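Local structure of type-2Ba cytolytic delta-endotoxin (Bacillus thuringiensis serovar israelensis, 2RCI) at residues A[15-20]-A[142-146]; A[105-110]-A[134-140]; A[160-164]-A[178-182]. The protein probably kills the larvae of dipteran insects by making pores in the epithelial cell membrane of the midgut. All coordinates share one frame; numbering follows the deposited sequence.

Contact 1 of 3, residues A[15-20]-A[142-146]; sequences YVEPQY and IQNED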
loop_
_atom_site.group_PDB
_atom_site.type_symbol
_atom_site.label_atom_id
_atom_site.label_comp_id
_atom_site.label_asym_id
_atom_site.label_seq_id
_atom_site.Cartn_x
_atom_site.Cartn_y
_atom_site.Cartn_z
ATOM N N TYR A 15 12.719 -0.104 2.691
ATOM C CA TYR A 15 13.706 -1.042 2.198
ATOM C C TYR A 15 14.794 -0.201 1.522
ATOM O O TYR A 15 14.854 -0.091 0.302
ATOM C CB TYR A 15 13.058 -2.058 1.255
ATOM C CG TYR A 15 13.921 -3.266 0.998
ATOM C CD1 TYR A 15 13.808 -4.406 1.797
ATOM C CD2 TYR A 15 14.832 -3.290 -0.072
ATOM C CE1 TYR A 15 14.605 -5.534 1.559
ATOM C CE2 TYR A 15 15.637 -4.414 -0.304
ATOM C CZ TYR A 15 15.529 -5.521 0.505
ATOM O OH TYR A 15 16.330 -6.657 0.275
ATOM N N VAL A 16 15.637 0.425 2.350
ATOM C CA VAL A 16 16.686 1.341 1.861
ATOM C C VAL A 16 17.966 1.150 2.696
ATOM O O VAL A 16 17.902 0.668 3.841
ATOM C CB VAL A 16 16.238 2.864 1.937
ATOM C CG1 VAL A 16 14.901 3.107 1.191
ATOM C CG2 VAL A 16 16.100 3.324 3.402
ATOM N N GLU A 17 19.110 1.530 2.131
ATOM C CA GLU A 17 20.359 1.618 2.899
ATOM C C GLU A 17 20.263 2.753 3.926
ATOM O O GLU A 17 19.626 3.761 3.670
ATOM C CB GLU A 17 21.543 1.875 1.954
ATOM C CG GLU A 17 21.826 0.759 0.946
ATOM C CD GLU A 17 23.042 1.088 0.067
ATOM O OE1 GLU A 17 24.161 1.223 0.615
ATOM O OE2 GLU A 17 22.880 1.219 -1.156
ATOM N N PRO A 18 20.916 2.596 5.099
ATOM C CA PRO A 18 20.805 3.599 6.168
ATOM C C PRO A 18 21.196 5.010 5.712
ATOM O O PRO A 18 20.600 5.978 6.165
ATOM C CB PRO A 18 21.772 3.087 7.245
ATOM C CG PRO A 18 21.905 1.638 6.990
ATOM C CD PRO A 18 21.776 1.459 5.484
ATOM N N GLN A 19 22.174 5.107 4.811
ATOM C CA GLN A 19 22.676 6.407 4.330
ATOM C C GLN A 19 21.625 7.181 3.539
ATOM O O GLN A 19 21.762 8.400 3.320
ATOM C CB GLN A 19 23.929 6.196 3.490
ATOM C CG GLN A 19 23.638 5.522 2.166
ATOM C CD GLN A 19 24.851 4.917 1.513
ATOM O OE1 GLN A 19 25.874 5.580 1.357
ATOM N NE2 GLN A 19 24.739 3.653 1.107
ATOM N N TYR A 20 20.571 6.471 3.124
ATOM C CA TYR A 20 19.503 7.062 2.353
ATOM C C TYR A 20 18.202 7.183 3.134
ATOM O O TYR A 20 17.201 7.594 2.560
ATOM C CB TYR A 20 19.289 6.287 1.044
ATOM C CG TYR A 20 20.466 6.426 0.108
ATOM C CD1 TYR A 20 20.838 7.679 -0.364
ATOM C CD2 TYR A 20 21.211 5.318 -0.285
ATOM C CE1 TYR A 20 21.912 7.834 -1.225
ATOM C CE2 TYR A 20 22.310 5.449 -1.138
ATOM C CZ TYR A 20 22.646 6.714 -1.607
ATOM O OH TYR A 20 23.709 6.898 -2.465
ATOM N N ILE A 142 12.093 2.478 -1.365
ATOM C CA ILE A 142 12.840 1.376 -1.911
ATOM C C ILE A 142 14.110 1.897 -2.551
ATOM O O ILE A 142 14.072 2.784 -3.404
ATOM C CB ILE A 142 12.006 0.627 -2.989
ATOM C CG1 ILE A 142 10.598 0.338 -2.452
ATOM C CG2 ILE A 142 12.752 -0.663 -3.443
ATOM C CD1 ILE A 142 9.537 0.133 -3.572
ATOM N N GLN A 143 15.231 1.313 -2.137
ATOM C CA GLN A 143 16.527 1.680 -2.682
ATOM C C GLN A 143 17.452 0.482 -2.520
ATOM O O GLN A 143 17.672 -0.000 -1.423
ATOM C CB GLN A 143 17.089 2.954 -2.024
ATOM C CG GLN A 143 18.497 3.329 -2.524
ATOM C CD GLN A 143 19.565 2.630 -1.712
ATOM O OE1 GLN A 143 19.438 2.532 -0.490
ATOM N NE2 GLN A 143 20.613 2.123 -2.373
ATOM N N ASN A 144 17.967 0.002 -3.640
ATOM C CA ASN A 144 18.954 -1.081 -3.636
ATOM C C ASN A 144 19.631 -1.138 -5.010
ATOM O O ASN A 144 19.498 -0.213 -5.801
ATOM C CB ASN A 144 18.319 -2.420 -3.181
ATOM C CG ASN A 144 17.587 -3.172 -4.296
ATOM O OD1 ASN A 144 17.286 -2.617 -5.372
ATOM N ND2 ASN A 144 17.279 -4.452 -4.025
ATOM N N GLU A 145 20.346 -2.222 -5.299
ATOM C CA GLU A 145 21.077 -2.312 -6.571
ATOM C C GLU A 145 20.193 -2.122 -7.817
ATOM O O GLU A 145 20.644 -1.563 -8.825
ATOM C CB GLU A 145 21.869 -3.617 -6.656
ATOM C CG GLU A 145 21.010 -4.879 -6.628
ATOM C CD GLU A 145 20.698 -5.437 -5.241
ATOM O OE1 GLU A 145 20.937 -4.759 -4.193
ATOM O OE2 GLU A 145 20.207 -6.593 -5.231
ATOM N N ASP A 146 18.942 -2.565 -7.738
ATOM C CA ASP A 146 18.012 -2.509 -8.855
ATOM C C ASP A 146 17.280 -1.177 -8.980
ATOM O O ASP A 146 16.507 -0.987 -9.914
ATOM C CB ASP A 146 17.023 -3.673 -8.852
ATOM C CG ASP A 146 17.687 -4.993 -9.197
ATOM O OD1 ASP A 146 18.678 -4.990 -9.971
ATOM O OD2 ASP A 146 17.220 -6.035 -8.707
HETATM O O HOH W 1 18.075 -6.020 -1.648
#

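Contact 2 of 3, residues A[105-110]-A[134-140]; sequences AITNTF and YFYKILF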
loop_
_atom_site.group_PDB
_atom_site.type_symbol
_atom_site.label_atom_id
_atom_site.label_comp_id
_atom_site.label_asym_id
_atom_site.label_seq_id
_atom_site.Cartn_x
_atom_site.Cartn_y
_atom_site.Cartn_z
ATOM N N ALA A 105 3.521 -7.222 3.877
ATOM C CA ALA A 105 2.658 -6.016 3.953
ATOM C C ALA A 105 1.279 -6.257 3.329
ATOM O O ALA A 105 0.273 -5.860 3.928
ATOM C CB ALA A 105 3.339 -4.801 3.336
ATOM N N ILE A 106 1.216 -6.903 2.157
ATOM C CA ILE A 106 -0.089 -7.256 1.550
ATOM C C ILE A 106 -0.872 -8.227 2.464
ATOM O O ILE A 106 -2.076 -8.064 2.666
ATOM C CB ILE A 106 0.030 -7.831 0.130
ATOM C CG1 ILE A 106 0.734 -6.871 -0.843
ATOM C CG2 ILE A 106 -1.395 -8.268 -0.432
ATOM C CD1 ILE A 106 1.174 -7.648 -2.139
ATOM N N THR A 107 -0.186 -9.220 3.033
ATOM C CA THR A 107 -0.829 -10.179 3.943
ATOM C C THR A 107 -1.438 -9.495 5.168
ATOM O O THR A 107 -2.573 -9.800 5.562
ATOM C CB THR A 107 0.164 -11.276 4.364
ATOM O OG1 THR A 107 0.616 -11.923 3.183
ATOM C CG2 THR A 107 -0.513 -12.308 5.298
ATOM N N ASN A 108 -0.698 -8.549 5.751
ATOM C CA ASN A 108 -1.200 -7.782 6.879
ATOM C C ASN A 108 -2.281 -6.741 6.531
ATOM O O ASN A 108 -2.879 -6.136 7.432
ATOM C CB ASN A 108 -0.015 -7.152 7.631
ATOM C CG ASN A 108 0.811 -8.200 8.342
ATOM O OD1 ASN A 108 0.281 -9.211 8.752
ATOM N ND2 ASN A 108 2.117 -7.967 8.479
ATOM N N THR A 109 -2.593 -6.605 5.247
ATOM C CA THR A 109 -3.677 -5.712 4.801
ATOM C C THR A 109 -5.029 -6.421 5.022
ATOM O O THR A 109 -6.042 -5.771 5.253
ATOM C CB THR A 109 -3.497 -5.371 3.307
ATOM O OG1 THR A 109 -2.296 -4.602 3.128
ATOM C CG2 THR A 109 -4.727 -4.596 2.714
ATOM N N PHE A 110 -4.997 -7.759 4.989
ATOM C CA PHE A 110 -6.215 -8.595 4.998
ATOM C C PHE A 110 -6.311 -9.512 6.217
ATOM O O PHE A 110 -7.416 -10.002 6.553
ATOM C CB PHE A 110 -6.284 -9.450 3.726
ATOM C CG PHE A 110 -6.346 -8.652 2.477
ATOM C CD1 PHE A 110 -7.495 -7.901 2.178
ATOM C CD2 PHE A 110 -5.238 -8.588 1.614
ATOM C CE1 PHE A 110 -7.584 -7.160 1.013
ATOM C CE2 PHE A 110 -5.301 -7.800 0.413
ATOM C CZ PHE A 110 -6.490 -7.103 0.113
ATOM N N TYR A 134 -13.199 -0.997 5.150
ATOM C CA TYR A 134 -12.108 -0.242 5.745
ATOM C C TYR A 134 -11.144 0.317 4.703
ATOM O O TYR A 134 -11.166 -0.130 3.561
ATOM C CB TYR A 134 -11.362 -1.097 6.751
ATOM C CG TYR A 134 -10.664 -2.357 6.249
ATOM C CD1 TYR A 134 -9.247 -2.391 6.092
ATOM C CD2 TYR A 134 -11.376 -3.522 6.047
ATOM C CE1 TYR A 134 -8.593 -3.583 5.691
ATOM C CE2 TYR A 134 -10.736 -4.720 5.674
ATOM C CZ TYR A 134 -9.356 -4.732 5.484
ATOM O OH TYR A 134 -8.741 -5.904 5.121
ATOM N N PHE A 135 -10.355 1.310 5.105
ATOM C CA PHE A 135 -9.210 1.777 4.302
ATOM C C PHE A 135 -7.935 1.191 4.917
ATOM O O PHE A 135 -7.844 1.053 6.129
ATOM C CB PHE A 135 -9.070 3.300 4.370
ATOM C CG PHE A 135 -10.256 4.061 3.825
ATOM C CD1 PHE A 135 -10.968 3.596 2.729
ATOM C CD2 PHE A 135 -10.596 5.305 4.379
ATOM C CE1 PHE A 135 -12.056 4.318 2.223
ATOM C CE2 PHE A 135 -11.663 6.032 3.893
ATOM C CZ PHE A 135 -12.391 5.552 2.800
ATOM N N TYR A 136 -6.942 0.895 4.079
ATOM C CA TYR A 136 -5.667 0.392 4.570
ATOM C C TYR A 136 -4.604 1.025 3.681
ATOM O O TYR A 136 -4.713 0.987 2.437
ATOM C CB TYR A 136 -5.601 -1.127 4.449
ATOM C CG TYR A 136 -4.478 -1.730 5.275
ATOM C CD1 TYR A 136 -4.725 -2.310 6.520
ATOM C CD2 TYR A 136 -3.156 -1.699 4.814
ATOM C CE1 TYR A 136 -3.678 -2.837 7.289
ATOM C CE2 TYR A 136 -2.120 -2.227 5.554
ATOM C CZ TYR A 136 -2.381 -2.801 6.790
ATOM O OH TYR A 136 -1.336 -3.317 7.517
ATOM N N LYS A 137 -3.594 1.601 4.324
ATOM C CA LYS A 137 -2.577 2.387 3.603
ATOM C C LYS A 137 -1.181 1.942 3.939
ATOM O O LYS A 137 -0.848 1.753 5.113
ATOM C CB LYS A 137 -2.712 3.875 3.887
ATOM C CG LYS A 137 -4.024 4.458 3.335
ATOM C CD LYS A 137 -4.147 5.956 3.640
ATOM C CE LYS A 137 -4.325 6.295 5.156
ATOM N NZ LYS A 137 -5.257 5.439 5.945
ATOM N N ILE A 138 -0.380 1.780 2.886
ATOM C CA ILE A 138 0.997 1.295 3.000
ATOM C C ILE A 138 1.883 2.273 2.224
ATOM O O ILE A 138 1.443 2.836 1.211
ATOM C CB ILE A 138 1.159 -0.077 2.333
ATOM C CG1 ILE A 138 0.221 -1.125 2.967
ATOM C CG2 ILE A 138 2.624 -0.550 2.424
ATOM C CD1 ILE A 138 0.096 -2.419 2.119
ATOM N N LEU A 139 3.103 2.496 2.693
ATOM C CA LEU A 139 4.056 3.315 1.906
ATOM C C LEU A 139 5.419 2.649 1.912
ATOM O O LEU A 139 6.076 2.538 2.971
ATOM C CB LEU A 139 4.140 4.763 2.410
ATOM C CG LEU A 139 4.900 5.783 1.526
ATOM C CD1 LEU A 139 4.414 7.206 1.755
ATOM C CD2 LEU A 139 6.433 5.672 1.662
ATOM N N PHE A 140 5.847 2.210 0.728
ATOM C CA PHE A 140 7.177 1.641 0.564
ATOM C C PHE A 140 8.192 2.670 0.088
ATOM O O PHE A 140 7.913 3.425 -0.869
ATOM C CB PHE A 140 7.184 0.536 -0.503
ATOM C CG PHE A 140 6.318 -0.635 -0.186
ATOM C CD1 PHE A 140 6.789 -1.658 0.635
ATOM C CD2 PHE A 140 5.048 -0.747 -0.758
ATOM C CE1 PHE A 140 5.969 -2.773 0.947
ATOM C CE2 PHE A 140 4.223 -1.859 -0.477
ATOM C CZ PHE A 140 4.697 -2.883 0.369
HETATM O O HOH W 2 0.862 -3.969 6.004
HETATM O O HOH W 3 -9.517 -8.746 5.295
#

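Contact 3 of 3, residues A[160-164]-A[178-182]; sequences ITVDV and ARYEV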
loop_
_atom_site.group_PDB
_atom_site.type_symbol
_atom_site.label_atom_id
_atom_site.label_comp_id
_atom_site.label_asym_id
_atom_site.label_seq_id
_atom_site.Cartn_x
_atom_site.Cartn_y
_atom_site.Cartn_z
ATOM N N ILE A 160 -11.414 -1.470 1.070
ATOM C CA ILE A 160 -11.772 -2.881 1.152
ATOM C C ILE A 160 -13.156 -3.029 1.771
ATOM O O ILE A 160 -13.420 -2.504 2.861
ATOM C CB ILE A 160 -10.738 -3.696 1.951
ATOM C CG1 ILE A 160 -9.351 -3.593 1.287
ATOM C CG2 ILE A 160 -11.193 -5.176 2.046
ATOM C CD1 ILE A 160 -8.175 -3.871 2.225
ATOM N N THR A 161 -14.013 -3.738 1.054
ATOM C CA THR A 161 -15.346 -4.120 1.545
ATOM C C THR A 161 -15.430 -5.641 1.482
ATOM O O THR A 161 -15.125 -6.241 0.465
ATOM C CB THR A 161 -16.440 -3.514 0.681
ATOM O OG1 THR A 161 -16.342 -2.075 0.734
ATOM C CG2 THR A 161 -17.827 -3.974 1.201
ATOM N N VAL A 162 -15.849 -6.265 2.571
ATOM C CA VAL A 162 -15.894 -7.739 2.616
ATOM C C VAL A 162 -17.165 -8.200 3.336
ATOM O O VAL A 162 -17.592 -7.558 4.303
ATOM C CB VAL A 162 -14.598 -8.293 3.269
ATOM C CG1 VAL A 162 -14.340 -7.665 4.634
ATOM C CG2 VAL A 162 -14.591 -9.839 3.340
ATOM N N ASP A 163 -17.760 -9.296 2.871
ATOM C CA ASP A 163 -19.040 -9.772 3.435
ATOM C C ASP A 163 -18.881 -10.569 4.726
ATOM O O ASP A 163 -19.499 -11.633 4.897
ATOM C CB ASP A 163 -19.853 -10.544 2.387
ATOM C CG ASP A 163 -19.212 -11.890 1.984
ATOM O OD1 ASP A 163 -17.979 -12.057 2.117
ATOM O OD2 ASP A 163 -19.952 -12.777 1.499
ATOM N N VAL A 164 -18.068 -10.048 5.644
ATOM C CA VAL A 164 -17.734 -10.735 6.894
ATOM C C VAL A 164 -17.907 -9.742 8.034
ATOM O O VAL A 164 -17.424 -8.623 7.935
ATOM C CB VAL A 164 -16.267 -11.234 6.890
ATOM C CG1 VAL A 164 -15.898 -11.852 8.215
ATOM C CG2 VAL A 164 -16.050 -12.257 5.768
ATOM N N ALA A 178 -13.862 -15.197 1.159
ATOM C CA ALA A 178 -14.975 -14.309 1.393
ATOM C C ALA A 178 -15.183 -13.499 0.138
ATOM O O ALA A 178 -14.382 -13.564 -0.812
ATOM C CB ALA A 178 -14.706 -13.386 2.601
ATOM N N ARG A 179 -16.260 -12.719 0.134
ATOM C CA ARG A 179 -16.571 -11.916 -1.020
ATOM C C ARG A 179 -15.943 -10.551 -0.767
ATOM O O ARG A 179 -16.343 -9.826 0.169
ATOM C CB ARG A 179 -18.081 -11.806 -1.255
ATOM C CG ARG A 179 -18.406 -11.039 -2.522
ATOM C CD ARG A 179 -19.891 -11.105 -2.877
ATOM N NE ARG A 179 -20.160 -10.122 -3.913
ATOM C CZ ARG A 179 -20.001 -10.336 -5.212
ATOM N NH1 ARG A 179 -19.598 -11.527 -5.660
ATOM N NH2 ARG A 179 -20.258 -9.351 -6.065
ATOM N N TYR A 180 -14.913 -10.273 -1.565
ATOM C CA TYR A 180 -14.123 -9.041 -1.472
ATOM C C TYR A 180 -14.380 -8.101 -2.606
ATOM O O TYR A 180 -14.424 -8.506 -3.791
ATOM C CB TYR A 180 -12.608 -9.321 -1.441
ATOM C CG TYR A 180 -12.091 -9.709 -0.080
ATOM C CD1 TYR A 180 -11.982 -11.064 0.301
ATOM C CD2 TYR A 180 -11.713 -8.737 0.837
ATOM C CE1 TYR A 180 -11.513 -11.409 1.581
ATOM C CE2 TYR A 180 -11.231 -9.066 2.088
ATOM C CZ TYR A 180 -11.137 -10.408 2.456
ATOM O OH TYR A 180 -10.647 -10.697 3.699
ATOM N N GLU A 181 -14.486 -6.831 -2.227
ATOM C CA GLU A 181 -14.430 -5.738 -3.162
ATOM C C GLU A 181 -13.242 -4.850 -2.759
ATOM O O GLU A 181 -13.246 -4.256 -1.689
ATOM C CB GLU A 181 -15.726 -4.955 -3.110
ATOM C CG GLU A 181 -15.820 -3.983 -4.250
ATOM C CD GLU A 181 -17.060 -3.123 -4.184
ATOM O OE1 GLU A 181 -18.076 -3.548 -3.548
ATOM O OE2 GLU A 181 -16.988 -2.015 -4.762
ATOM N N VAL A 182 -12.223 -4.786 -3.602
ATOM C CA VAL A 182 -11.001 -4.063 -3.273
ATOM C C VAL A 182 -10.673 -3.041 -4.364
ATOM O O VAL A 182 -10.511 -3.423 -5.545
ATOM C CB VAL A 182 -9.801 -5.061 -3.125
ATOM C CG1 VAL A 182 -8.479 -4.277 -2.878
ATOM C CG2 VAL A 182 -10.085 -6.047 -2.011
HETATM O O HOH W 4 -14.376 -1.706 -1.819
#

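Contact 1 of 3, residues A[15-20]-A[142-146]
Where the parallel pairing of strands 11-15 and 132-142 gives out, Y15 and I142 form a beta bridge and the two chains part into loops held together by Q143. The backbone N of Q143 donates to Y15 O at 2.8 Å, and the same carbonyl also receives a CA-H...O contact from I142. Beyond the bridge the side-chain amide of Q143 supplies the next acceptor for the facing backbone. Its CG lies opposite the backbone N (chi1 177°) and the chain then bends at chi2, which carries the amide across to E17. There OE1 accepts from E17 N at 2.8 Å, almost in line with the C=O bond, while NE2 donates to E17 OE2 at 2.7 Å on the anti side of the carboxylate. Glutamine suits this buried place because its chain is long enough to reach E17 and its amide can both accept and donate; with both ends engaged, its rotation is fixed. The Y20 ring stands at 61° to that amide, its CD2 3.3 Å from Q143 OE1, and V16 CG1 packs on Q143 CB at 3.9 Å. Water 1 joins Y15 OH, also bonded to S95, to N144 ND2, and N144 OD1 accepts from D146 N in an Asx turn. Around the contact, Y15 and I142 lean on helix 96-110, while V16, Y20 and Q143 meet M151 of strand 150-162.

Contact 2 of 3, residues A[105-110]-A[134-140]
The backbone CA of T109 sits over the face of the Y136 ring, 3.7 Å from the centroid and 7° off the normal, a CH-pi contact; the T109 side chain runs obliquely across the ring. A tyrosine suits this place because its broad face can receive a helix backbone while its hydroxyl reaches past it to polar partners. Y136 CG stands opposite the backbone N (chi1 -164°), which lays the ring under T109. The hydroxyl is held by Q116 and N11, and through water 2 it is linked to A105 O. Y134 meets the same residue quite differently, with its edge. T109 O lies in the plane of that ring and takes a hydrogen bond from Y134 OH at 2.7 Å, in the carbonyl plane and on a lone pair. Water 3 donates to both Y134 OH and F110 O. This is helix-on-sheet packing of an alpha/beta toxin in which helical layers flank a beta-sheet: segments 105-110 and 134-140 run nearly antiparallel, their axes 164° apart and 9.4 Å at closest approach. T109 OG1 donates to A105 O at 3.0 Å, which satisfies the hydroxyl although it faces I138 CD1 at 3.4 Å. Farther along, the small A105 turns its methyl toward the strand, CB meeting F140 CZ at 3.8 Å and I138 CD1 at 4.2 Å.

Contact 3 of 3, residues A[160-164]-A[178-182]
V162 and Y180 face each other as a non-hydrogen-bonded antiparallel pair, and the valine is the bump that rests on the ring. Its CG2 stands 3.7 Å from the Y180 centroid and 15° off the normal, a CH-pi contact displaced toward the rim. With CG2 opposite the backbone N, the methyl is swung over the aromatic face. I160 approaches the same ring at its edge, CG2 lying in the ring plane 3.8 Å from CD2, so V162 covers one face and I160 borders the rim. Alongside, I160 CG1 and V182 CG2 lie next to each other and point the same way. At the other end the small A178 leaves a hollow that larger neighbours fill: V162 CG2 and V164 CG2 each reach its CB at 3.6 Å. The opposite face carries T161 and E181, whose polar ends suit a more exposed surface; water 4 links T161 OG1 to E181 O. Their backbones form a reciprocal pair of hydrogen bonds, T161 N to E181 O at 2.9 Å and E181 N to T161 O at 2.8 Å. As strand 150-162 ends, D163 N still donates to R179 O, but R179 N now finds the side-chain OD1 at 2.7 Å, an aspartate oxygen standing in for a backbone carbonyl. Helix 166-169 covers V162, V164 and Y180 through L169. The pattern, closing in an inverse gamma turn centred on D163, is that of adjacent antiparallel strands where their pairing ends, strands 150-162 and 177-192 of the mixed sheet being joined through helix 166-169.

How the contacts relate
The three contacts are spread along one mixed sheet. Contacts 2 and 3 are neighbours, their centres 14 Å apart: strands 132-142 and 150-162 lie side by side, Y134 N is 2.7 Å from I160 O in a probable hydrogen bond, and I160 CD1 packs against T109 CG2 at 3.6 Å. F110 reaches both I160 and Y180, so helix 96-110 also touches the Y180 ring of strand 177-192. Contact 1 lies about 21 Å from contact 2 between centres, at the far end of strand 132-142; contact 2 is nested along the chain within the loop that contact 1 closes. Contacts 1 and 3 sit on opposite sides of the chain's centre, with nearest atoms about 19 Å apart.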